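Local coordinates for protein aerobactin synthase IucA (Klebsiella pneumoniae subsp. pneumoniae, PDB 5JM8) that catalyses, as an ATP-dependent NIS synthetase, a ligation step in the assembly of the siderophore aerobactin, at residues A[423-428]-A[483-488]; A[516-521]-A[532-537]; A[181-186]-A[250-255]. All blocks are in the same frame, centred on the assembly; numbering follows the deposited sequence.

Contact 1 (A[423-428]-A[483-488]). With ATP (adenosine-5'-triphosphate), chain I.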
loop_
_atom_site.group_PDB
_atom_site.type_symbol
_atom_site.label_atom_id
_atom_site.label_comp_id
_atom_site.label_asym_id
_atom_site.label_seq_id
_atom_site.Cartn_x
_atom_site.Cartn_y
_atom_site.Cartn_z
ATOM N N VAL A 423 21.456 -28.104 17.588
ATOM C CA VAL A 423 21.343 -28.697 16.263
ATOM C C VAL A 423 20.033 -28.282 15.603
ATOM O O VAL A 423 18.955 -28.656 16.062
ATOM C CB VAL A 423 21.416 -30.237 16.331
ATOM C CG1 VAL A 423 21.355 -30.846 14.937
ATOM C CG2 VAL A 423 22.685 -30.673 17.046
ATOM N N LEU A 424 20.135 -27.497 14.533
ATOM C CA LEU A 424 18.982 -27.178 13.697
ATOM C C LEU A 424 19.157 -27.841 12.337
ATOM O O LEU A 424 19.966 -27.400 11.520
ATOM C CB LEU A 424 18.809 -25.665 13.539
ATOM C CG LEU A 424 18.526 -24.871 14.816
ATOM C CD1 LEU A 424 18.400 -23.392 14.499
ATOM C CD2 LEU A 424 17.270 -25.373 15.510
ATOM N N LEU A 425 18.404 -28.912 12.110
ATOM C CA LEU A 425 18.490 -29.659 10.860
ATOM C C LEU A 425 17.777 -28.902 9.752
ATOM O O LEU A 425 16.579 -29.077 9.531
ATOM C CB LEU A 425 17.889 -31.054 11.024
ATOM C CG LEU A 425 18.559 -31.917 12.095
ATOM C CD1 LEU A 425 17.768 -33.193 12.328
ATOM C CD2 LEU A 425 19.999 -32.238 11.712
ATOM N N ALA A 426 18.529 -28.063 9.053
ATOM C CA ALA A 426 17.954 -27.142 8.090
ATOM C C ALA A 426 17.781 -27.759 6.708
ATOM O O ALA A 426 18.733 -27.833 5.931
ATOM C CB ALA A 426 18.814 -25.906 7.998
ATOM N N HIS A 427 16.558 -28.185 6.401
ATOM C CA HIS A 427 16.205 -28.568 5.041
ATOM C C HIS A 427 16.382 -27.389 4.108
ATOM O O HIS A 427 16.628 -26.263 4.532
ATOM C CB HIS A 427 14.750 -29.039 4.932
ATOM C CG HIS A 427 14.461 -30.329 5.626
ATOM N ND1 HIS A 427 13.946 -30.391 6.903
ATOM C CD2 HIS A 427 14.587 -31.610 5.210
ATOM C CE1 HIS A 427 13.778 -31.655 7.247
ATOM N NE2 HIS A 427 14.156 -32.415 6.236
ATOM N N GLN A 428 16.226 -27.660 2.823
ATOM C CA GLN A 428 16.041 -26.614 1.838
ATOM C C GLN A 428 14.663 -25.978 2.012
ATOM O O GLN A 428 14.373 -24.916 1.456
ATOM C CB GLN A 428 16.179 -27.198 0.446
ATOM C CG GLN A 428 16.558 -26.212 -0.600
ATOM C CD GLN A 428 16.684 -26.849 -1.964
ATOM O OE1 GLN A 428 16.734 -26.151 -2.969
ATOM N NE2 GLN A 428 16.744 -28.179 -2.007
ATOM N N PRO A 483 25.271 -32.847 8.018
ATOM C CA PRO A 483 25.844 -32.468 6.721
ATOM C C PRO A 483 24.974 -32.869 5.524
ATOM O O PRO A 483 25.116 -32.278 4.455
ATOM C CB PRO A 483 27.185 -33.211 6.697
ATOM C CG PRO A 483 27.036 -34.319 7.667
ATOM C CD PRO A 483 26.112 -33.827 8.728
ATOM N N TYR A 484 24.097 -33.855 5.692
ATOM C CA TYR A 484 23.148 -34.196 4.634
ATOM C C TYR A 484 22.192 -33.040 4.387
ATOM O O TYR A 484 22.135 -32.490 3.289
ATOM C CB TYR A 484 22.341 -35.451 4.981
ATOM C CG TYR A 484 21.090 -35.612 4.138
ATOM C CD1 TYR A 484 21.174 -35.843 2.769
ATOM C CD2 TYR A 484 19.822 -35.528 4.709
ATOM C CE1 TYR A 484 20.031 -35.988 1.994
ATOM C CE2 TYR A 484 18.676 -35.673 3.940
ATOM C CZ TYR A 484 18.788 -35.902 2.588
ATOM O OH TYR A 484 17.648 -36.042 1.835
ATOM N N TYR A 485 21.442 -32.678 5.419
ATOM C CA TYR A 485 20.429 -31.641 5.295
ATOM C C TYR A 485 21.010 -30.305 4.847
ATOM O O TYR A 485 20.428 -29.628 4.001
ATOM C CB TYR A 485 19.697 -31.455 6.626
ATOM C CG TYR A 485 18.809 -32.619 7.007
ATOM C CD1 TYR A 485 17.553 -32.775 6.441
ATOM C CD2 TYR A 485 19.225 -33.558 7.939
ATOM C CE1 TYR A 485 16.742 -33.840 6.789
ATOM C CE2 TYR A 485 18.419 -34.622 8.293
ATOM C CZ TYR A 485 17.179 -34.757 7.717
ATOM O OH TYR A 485 16.373 -35.815 8.067
ATOM N N LEU A 486 22.164 -29.938 5.397
ATOM C CA LEU A 486 22.645 -28.563 5.290
ATOM C C LEU A 486 23.599 -28.314 4.120
ATOM O O LEU A 486 23.804 -27.164 3.732
ATOM C CB LEU A 486 23.323 -28.156 6.600
ATOM C CG LEU A 486 23.756 -26.692 6.738
ATOM C CD1 LEU A 486 22.622 -25.728 6.416
ATOM C CD2 LEU A 486 24.282 -26.434 8.139
ATOM N N LEU A 487 24.172 -29.374 3.554
ATOM C CA LEU A 487 25.070 -29.231 2.411
ATOM C C LEU A 487 24.542 -29.953 1.178
ATOM O O LEU A 487 24.518 -29.385 0.087
ATOM C CB LEU A 487 26.467 -29.751 2.753
ATOM C CG LEU A 487 27.278 -28.853 3.687
ATOM C CD1 LEU A 487 28.428 -29.622 4.287
ATOM C CD2 LEU A 487 27.781 -27.620 2.949
ATOM N N VAL A 488 24.133 -31.207 1.347
ATOM C CA VAL A 488 23.602 -31.981 0.231
ATOM C C VAL A 488 22.210 -31.481 -0.130
ATOM O O VAL A 488 21.977 -31.028 -1.250
ATOM C CB VAL A 488 23.538 -33.490 0.554
ATOM C CG1 VAL A 488 22.934 -34.271 -0.612
ATOM C CG2 VAL A 488 24.921 -34.024 0.886
HETATM P PG ATP I . 6.928 -27.260 8.483
HETATM O O1G ATP I . 5.628 -26.537 8.237
HETATM O O2G ATP I . 8.127 -26.571 7.878
HETATM O O3G ATP I . 7.138 -27.671 9.920
HETATM P PB ATP I . 7.164 -30.129 8.068
HETATM O O1B ATP I . 6.175 -31.057 7.408
HETATM O O2B ATP I . 7.366 -30.197 9.565
HETATM O O3B ATP I . 6.811 -28.617 7.605
HETATM P PA ATP I . 9.330 -31.710 7.061
HETATM O O1A ATP I . 8.843 -32.714 8.075
HETATM O O2A ATP I . 10.806 -31.419 6.944
HETATM O O3A ATP I . 8.593 -30.305 7.338
HETATM O "O5'" ATP I . 8.804 -32.099 5.594
HETATM C "C5'" ATP I . 9.152 -31.239 4.514
HETATM C "C4'" ATP I . 8.083 -31.228 3.432
HETATM O "O4'" ATP I . 8.540 -30.393 2.366
HETATM C "C3'" ATP I . 7.802 -32.603 2.846
HETATM O "O3'" ATP I . 6.389 -32.844 2.840
HETATM C "C2'" ATP I . 8.359 -32.571 1.436
HETATM O "O2'" ATP I . 7.476 -33.185 0.499
HETATM C "C1'" ATP I . 8.521 -31.093 1.120
HETATM N N9 ATP I . 9.777 -30.820 0.388
HETATM C C8 ATP I . 9.831 -30.255 -0.830
HETATM N N7 ATP I . 11.116 -30.131 -1.246
HETATM C C5 ATP I . 11.904 -30.625 -0.275
HETATM C C6 ATP I . 13.357 -30.793 -0.076
HETATM N N6 ATP I . 14.215 -30.388 -1.042
HETATM N N1 ATP I . 13.775 -31.355 1.082
HETATM C C2 ATP I . 12.911 -31.754 2.035
HETATM N N3 ATP I . 11.577 -31.627 1.914
HETATM C C4 ATP I . 11.019 -31.082 0.803
#
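The chain of 423-428 leaves a short strand after Leu-424 and runs on as an extended loop against one turn of the helix that carries 483-488. The backbones come nearest at His-427 and Tyr-485, whose CA atoms lie 5.2 Å apart. That turn of helix is irregular: it follows a kink at Pro-483, and a wider pi-type turn spans 484-488. The carbonyl oxygens of Ala-426 and Tyr-485 face each other at 3.1 Å, two acceptors that both reach the hydroxyl of Ser-490, Ala-426 only weakly.

Tyr-485 carries the side-chain contact. With CG anti to the carbonyl carbon (chi1 -69°), its ring enters between Leu-425 and His-427. Leu-425 CB lies over one ring face, 4.2 Å above the plane, while the CD2 edge of the adjacent Tyr-484 points at the centre of the other face. The CD1-CE1 edge is turned onto the face of His-427 in an offset edge-to-face pair with planes at 83°, and Tyr-485 CE1 comes within 3.0 Å of His-427 NE2. Over the opposite face of the imidazole is the alpha-phosphate oxygen O2A of ATP, 3.0 Å from His-427 CE1. Tyr-485 is thus a second-shell residue, backing a histidine of the nucleotide pocket that lies close to the bound magnesium.

One residue on in the helix, Leu-486 CD1 packs on Ala-426 CB, and both side chains also meet Leu-413 of helix 394-420. Strand 422-424 pairs with strand 451-453, so the loop leading to the ATP is lodged between the two-stranded antiparallel pairing and helices 394-420 and 475-500.

Contact 2 (A[516-521]-A[532-537]); sequences LLAEMR and YVLENP
Leu-534 lies with its CD1 methyl under the guanidinium of Arg-521, 3.6 Å from the plane and displaced toward the rim of the group, so that NH1 and CZ rest on the methyl and NE is only slightly farther off. The leucine reaches this place with CG anti to its carbonyl carbon (chi1 -70°), a torsion that sends the branched end across the gap between the helices. Its CD1 also approaches the backbone of the facing helix at Ala-518, where the small side chain lets the methyl come to 3.9 Å from Ala-518 CA. The second branch, CD2, turns to Leu-517 and meets its CB at 4.1 Å.

Arg-521 adopts the complementary shape. CG is anti to the backbone N (chi1 175°), and a bend at chi3 of 54° lays the guanidinium over Leu-534. At the edge of the group, Glu-535 approaches near its plane and makes a long salt bridge, 3.7 Å between Arg-521 NH1 and Glu-535 OE2. The carboxylate stands perpendicular to the guanidinium, a distance and orientation that suggest a loose electrostatic pairing.

The contact joins two helices consecutive in the chain: helix 506-521 ends at Arg-521, a short connection follows, and the C-terminal turn of helix 528-535 packs against the C-terminal turn of the first helix. At the terminus of the first helix, the carbonyl of Arg-521 accepts a hydrogen bond from the side-chain NZ of Lys-527 in the connection.

On the buried side, Leu-517 and Val-533 cross at about a right angle, with Leu-517 CD1 and Val-533 CG1 3.9 Å apart. Leu-487 of helix 475-500 and Leu-571 of a loop pack against both of them, whereas Glu-535 at the other margin is exposed.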
loop_
_atom_site.group_PDB
_atom_site.type_symbol
_atom_site.label_atom_id
_atom_site.label_comp_id
_atom_site.label_asym_id
_atom_site.label_seq_id
_atom_site.Cartn_x
_atom_site.Cartn_y
_atom_site.Cartn_z
ATOM N N LEU A 516 35.049 -20.715 2.622
ATOM C CA LEU A 516 34.347 -20.044 3.703
ATOM C C LEU A 516 34.037 -21.003 4.851
ATOM O O LEU A 516 34.036 -20.598 6.012
ATOM C CB LEU A 516 33.065 -19.403 3.171
ATOM C CG LEU A 516 33.306 -18.341 2.091
ATOM C CD1 LEU A 516 31.993 -17.810 1.548
ATOM C CD2 LEU A 516 34.159 -17.196 2.624
ATOM N N LEU A 517 33.791 -22.270 4.531
ATOM C CA LEU A 517 33.572 -23.283 5.561
ATOM C C LEU A 517 34.857 -23.521 6.350
ATOM O O LEU A 517 34.818 -23.846 7.537
ATOM C CB LEU A 517 33.088 -24.601 4.949
ATOM C CG LEU A 517 31.645 -24.690 4.437
ATOM C CD1 LEU A 517 31.390 -26.046 3.798
ATOM C CD2 LEU A 517 30.644 -24.443 5.552
ATOM N N ALA A 518 35.995 -23.354 5.683
ATOM C CA ALA A 518 37.295 -23.564 6.311
ATOM C C ALA A 518 37.657 -22.389 7.217
ATOM O O ALA A 518 38.234 -22.579 8.288
ATOM C CB ALA A 518 38.371 -23.772 5.253
ATOM N N GLU A 519 37.320 -21.178 6.780
ATOM C CA GLU A 519 37.508 -19.993 7.607
ATOM C C GLU A 519 36.737 -20.153 8.910
ATOM O O GLU A 519 37.246 -19.857 9.991
ATOM C CB GLU A 519 37.036 -18.729 6.880
ATOM C CG GLU A 519 37.889 -18.322 5.690
ATOM C CD GLU A 519 37.358 -17.081 4.993
ATOM O OE1 GLU A 519 36.363 -16.500 5.479
ATOM O OE2 GLU A 519 37.933 -16.688 3.956
ATOM N N MET A 520 35.505 -20.634 8.786
ATOM C CA MET A 520 34.597 -20.752 9.921
ATOM C C MET A 520 35.087 -21.762 10.950
ATOM O O MET A 520 34.994 -21.525 12.155
ATOM C CB MET A 520 33.202 -21.154 9.439
ATOM C CG MET A 520 32.445 -20.056 8.703
ATOM S SD MET A 520 30.964 -20.652 7.851
ATOM C CE MET A 520 30.271 -21.732 9.103
ATOM N N ARG A 521 35.595 -22.892 10.468
ATOM C CA ARG A 521 36.086 -23.959 11.337
ATOM C C ARG A 521 37.152 -23.456 12.303
ATOM O O ARG A 521 37.249 -23.928 13.435
ATOM C CB ARG A 521 36.648 -25.106 10.494
ATOM C CG ARG A 521 37.291 -26.234 11.302
ATOM C CD ARG A 521 38.013 -27.216 10.401
ATOM N NE ARG A 521 38.974 -26.542 9.534
ATOM C CZ ARG A 521 39.653 -27.136 8.561
ATOM N NH1 ARG A 521 39.481 -28.429 8.317
ATOM N NH2 ARG A 521 40.504 -26.431 7.828
ATOM N N TYR A 532 34.532 -33.041 9.562
ATOM C CA TYR A 532 33.862 -34.111 8.827
ATOM C C TYR A 532 33.477 -33.664 7.423
ATOM O O TYR A 532 33.780 -34.338 6.438
ATOM C CB TYR A 532 32.617 -34.568 9.592
ATOM C CG TYR A 532 31.895 -35.749 8.980
ATOM C CD1 TYR A 532 32.369 -37.041 9.156
ATOM C CD2 TYR A 532 30.729 -35.575 8.243
ATOM C CE1 TYR A 532 31.708 -38.128 8.608
ATOM C CE2 TYR A 532 30.064 -36.656 7.692
ATOM C CZ TYR A 532 30.557 -37.928 7.878
ATOM O OH TYR A 532 29.897 -39.002 7.333
ATOM N N VAL A 533 32.814 -32.516 7.347
ATOM C CA VAL A 533 32.393 -31.934 6.079
ATOM C C VAL A 533 33.559 -31.767 5.111
ATOM O O VAL A 533 33.474 -32.158 3.950
ATOM C CB VAL A 533 31.730 -30.552 6.297
ATOM C CG1 VAL A 533 31.552 -29.811 4.970
ATOM C CG2 VAL A 533 30.397 -30.709 7.013
ATOM N N LEU A 534 34.646 -31.176 5.595
ATOM C CA LEU A 534 35.753 -30.777 4.734
ATOM C C LEU A 534 36.735 -31.897 4.401
ATOM O O LEU A 534 37.459 -31.809 3.407
ATOM C CB LEU A 534 36.522 -29.634 5.393
ATOM C CG LEU A 534 35.799 -28.292 5.462
ATOM C CD1 LEU A 534 36.467 -27.394 6.477
ATOM C CD2 LEU A 534 35.785 -27.635 4.096
ATOM N N GLU A 535 36.764 -32.941 5.227
ATOM C CA GLU A 535 37.884 -33.878 5.214
ATOM C C GLU A 535 37.490 -35.355 5.131
ATOM O O GLU A 535 38.258 -36.163 4.614
ATOM C CB GLU A 535 38.742 -33.645 6.460
ATOM C CG GLU A 535 39.044 -32.171 6.710
ATOM C CD GLU A 535 40.490 -31.907 7.059
ATOM O OE1 GLU A 535 40.979 -32.494 8.047
ATOM O OE2 GLU A 535 41.138 -31.119 6.339
ATOM N N ASN A 536 36.319 -35.719 5.642
ATOM C CA ASN A 536 35.881 -37.108 5.567
ATOM C C ASN A 536 35.533 -37.461 4.123
ATOM O O ASN A 536 34.664 -36.817 3.530
ATOM C CB ASN A 536 34.686 -37.354 6.483
ATOM C CG ASN A 536 34.574 -38.806 6.912
ATOM O OD1 ASN A 536 35.393 -39.296 7.691
ATOM N ND2 ASN A 536 33.548 -39.497 6.422
ATOM N N PRO A 537 36.216 -38.472 3.543
ATOM C CA PRO A 537 36.017 -38.790 2.121
ATOM C C PRO A 537 34.573 -39.108 1.750
ATOM O O PRO A 537 34.133 -38.741 0.660
ATOM C CB PRO A 537 36.903 -40.025 1.910
ATOM C CG PRO A 537 37.928 -39.947 2.966
ATOM C CD PRO A 537 37.244 -39.340 4.150
#

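Contact 3 (A[181-186]-A[250-255])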
loop_
_atom_site.group_PDB
_atom_site.type_symbol
_atom_site.label_atom_id
_atom_site.label_comp_id
_atom_site.label_asym_id
_atom_site.label_seq_id
_atom_site.Cartn_x
_atom_site.Cartn_y
_atom_site.Cartn_z
ATOM N N TRP A 181 -13.755 -23.693 12.684
ATOM C CA TRP A 181 -13.732 -23.290 14.088
ATOM C C TRP A 181 -14.733 -24.055 14.949
ATOM O O TRP A 181 -15.890 -24.223 14.565
ATOM C CB TRP A 181 -14.012 -21.791 14.200
ATOM C CG TRP A 181 -12.973 -20.924 13.549
ATOM C CD1 TRP A 181 -12.948 -20.506 12.250
ATOM C CD2 TRP A 181 -11.812 -20.361 14.173
ATOM N NE1 TRP A 181 -11.843 -19.720 12.026
ATOM C CE2 TRP A 181 -11.129 -19.617 13.192
ATOM C CE3 TRP A 181 -11.284 -20.417 15.466
ATOM C CZ2 TRP A 181 -9.948 -18.933 13.463
ATOM C CZ3 TRP A 181 -10.112 -19.739 15.733
ATOM C CH2 TRP A 181 -9.456 -19.006 14.738
ATOM N N PHE A 182 -14.268 -24.512 16.110
ATOM C CA PHE A 182 -15.130 -25.130 17.114
ATOM C C PHE A 182 -15.179 -24.281 18.375
ATOM O O PHE A 182 -14.149 -23.790 18.839
ATOM C CB PHE A 182 -14.637 -26.531 17.495
ATOM C CG PHE A 182 -14.773 -27.562 16.406
ATOM C CD1 PHE A 182 -15.425 -27.281 15.215
ATOM C CD2 PHE A 182 -14.248 -28.828 16.589
ATOM C CE1 PHE A 182 -15.539 -28.242 14.228
ATOM C CE2 PHE A 182 -14.357 -29.791 15.607
ATOM C CZ PHE A 182 -15.005 -29.500 14.428
ATOM N N ALA A 183 -16.372 -24.117 18.934
ATOM C CA ALA A 183 -16.500 -23.614 20.296
ATOM C C ALA A 183 -16.387 -24.813 21.226
ATOM O O ALA A 183 -17.180 -25.750 21.135
ATOM C CB ALA A 183 -17.812 -22.882 20.496
ATOM N N VAL A 184 -15.387 -24.784 22.103
ATOM C CA VAL A 184 -15.043 -25.942 22.921
ATOM C C VAL A 184 -14.930 -25.582 24.399
ATOM O O VAL A 184 -14.317 -24.575 24.753
ATOM C CB VAL A 184 -13.707 -26.563 22.461
ATOM C CG1 VAL A 184 -13.379 -27.805 23.276
ATOM C CG2 VAL A 184 -13.754 -26.892 20.978
ATOM N N ASN A 185 -15.517 -26.412 25.256
ATOM C CA ASN A 185 -15.375 -26.233 26.696
ATOM C C ASN A 185 -13.925 -26.489 27.096
ATOM O O ASN A 185 -13.312 -27.457 26.648
ATOM C CB ASN A 185 -16.324 -27.166 27.460
ATOM C CG ASN A 185 -16.333 -26.901 28.962
ATOM O OD1 ASN A 185 -15.313 -26.555 29.554
ATOM N ND2 ASN A 185 -17.493 -27.072 29.583
ATOM N N LYS A 186 -13.388 -25.619 27.948
ATOM C CA LYS A 186 -11.982 -25.673 28.339
ATOM C C LYS A 186 -11.584 -27.014 28.953
ATOM O O LYS A 186 -10.410 -27.389 28.934
ATOM C CB LYS A 186 -11.673 -24.551 29.327
ATOM C CG LYS A 186 -12.456 -24.627 30.627
ATOM C CD LYS A 186 -12.113 -23.453 31.527
ATOM C CE LYS A 186 -12.887 -23.495 32.829
ATOM N NZ LYS A 186 -12.572 -22.323 33.688
ATOM N N LYS A 250 -19.224 -27.204 19.909
ATOM C CA LYS A 250 -20.143 -26.651 18.924
ATOM C C LYS A 250 -19.379 -26.356 17.639
ATOM O O LYS A 250 -18.339 -25.701 17.658
ATOM C CB LYS A 250 -20.820 -25.382 19.448
ATOM C CG LYS A 250 -21.788 -24.746 18.455
ATOM C CD LYS A 250 -22.428 -23.487 19.011
ATOM C CE LYS A 250 -23.394 -22.870 18.007
ATOM N NZ LYS A 250 -24.016 -21.617 18.517
ATOM N N ASP A 251 -19.904 -26.852 16.526
ATOM C CA ASP A 251 -19.288 -26.652 15.222
ATOM C C ASP A 251 -19.726 -25.322 14.607
ATOM O O ASP A 251 -20.868 -25.176 14.173
ATOM C CB ASP A 251 -19.655 -27.812 14.297
ATOM C CG ASP A 251 -18.921 -27.764 12.974
ATOM O OD1 ASP A 251 -18.170 -26.796 12.727
ATOM O OD2 ASP A 251 -19.100 -28.703 12.170
ATOM N N LEU A 252 -18.804 -24.363 14.558
ATOM C CA LEU A 252 -19.114 -23.022 14.068
ATOM C C LEU A 252 -18.897 -22.899 12.562
ATOM O O LEU A 252 -19.293 -21.908 11.949
ATOM C CB LEU A 252 -18.264 -21.982 14.803
ATOM C CG LEU A 252 -18.442 -21.927 16.323
ATOM C CD1 LEU A 252 -17.520 -20.885 16.938
ATOM C CD2 LEU A 252 -19.888 -21.635 16.697
ATOM N N GLY A 253 -18.266 -23.906 11.968
ATOM C CA GLY A 253 -18.009 -23.904 10.540
ATOM C C GLY A 253 -16.764 -23.120 10.169
ATOM O O GLY A 253 -15.939 -22.799 11.029
ATOM N N GLU A 254 -16.633 -22.813 8.882
ATOM C CA GLU A 254 -15.507 -22.027 8.388
ATOM C C GLU A 254 -15.773 -20.536 8.537
ATOM O O GLU A 254 -16.904 -20.082 8.369
ATOM C CB GLU A 254 -15.226 -22.355 6.923
ATOM C CG GLU A 254 -14.880 -23.807 6.671
ATOM C CD GLU A 254 -14.673 -24.105 5.202
ATOM O OE1 GLU A 254 -14.847 -23.182 4.376
ATOM O OE2 GLU A 254 -14.336 -25.261 4.872
ATOM N N ALA A 255 -14.724 -19.778 8.842
ATOM C CA ALA A 255 -14.858 -18.341 9.035
ATOM C C ALA A 255 -13.508 -17.648 9.114
ATOM O O ALA A 255 -12.511 -18.246 9.523
ATOM C CB ALA A 255 -15.657 -18.053 10.301
#
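Trp-181 marks the tightly packed end of this strand pairing. Its indole, set with CG anti to the carbonyl carbon (chi1 -63°), donates from NE1 to Ala-255 O over 3.0 Å; the oxygen lies near the ring plane, but the donor stands above the carbonyl plane. Ala-255 CB also packs on CD1 of the indole, as do Ala-206 and Asn-209 of helix 198-209 on the ring system. The backbone of Trp-181 is held twice more, its N donating to Gly-253 O and its O accepting from Leu-252 N at 2.9 Å, nearly along the C=O axis. Leu-252 CD1 lies against Ala-183 CB.

The other end is regular but more open. Ala-183 and Lys-250 form an antiparallel hydrogen-bonded pair, the straighter bond running 2.8 Å from Lys-250 N to Ala-183 O. The lysine then extends away into an exposed position, where NZ pairs with Glu-216. On the opposite face, Asp-251 OD1 sits at the edge of the Phe-182 ring, 3.4 Å from CE1, and OD2 forms a salt bridge with Arg-180.

Asp-251 OD1 also accepts from Gly-253 N, closing an Asx turn. At the backbone angles of Gly-253 (phi 83°, psi -165°) a CB would collide with the preceding carbonyl O. Leu-252 and Gly-253 both face Trp-181: a classic beta bulge in the strand that is outermost, within this chain, in a three-stranded antiparallel sheet.

How the contacts relate
From the N terminus, contact 3 comes first: strand 249-255 returns to strand 177-185, closing a loop of 63 residues that includes the sheet's third strand, 221-226, within the IucA/IucC family region. The chain then passes into the FhuF-like region, where contact 1 joins the loop after strand 422-424 to helix 475-500 beside the ATP. Contact 2 follows with a short closure between helices 506-521 and 528-535. The three loops are in series, neither nested nor crossing. Contacts 1 and 2 touch where Pro-483 of helix 475-500 packs on Tyr-532, so this helix, meeting the ATP-side loop in contact 1, also bears on helix 528-535. Contact 3 is remote, its centre about 39 Å from that of contact 1.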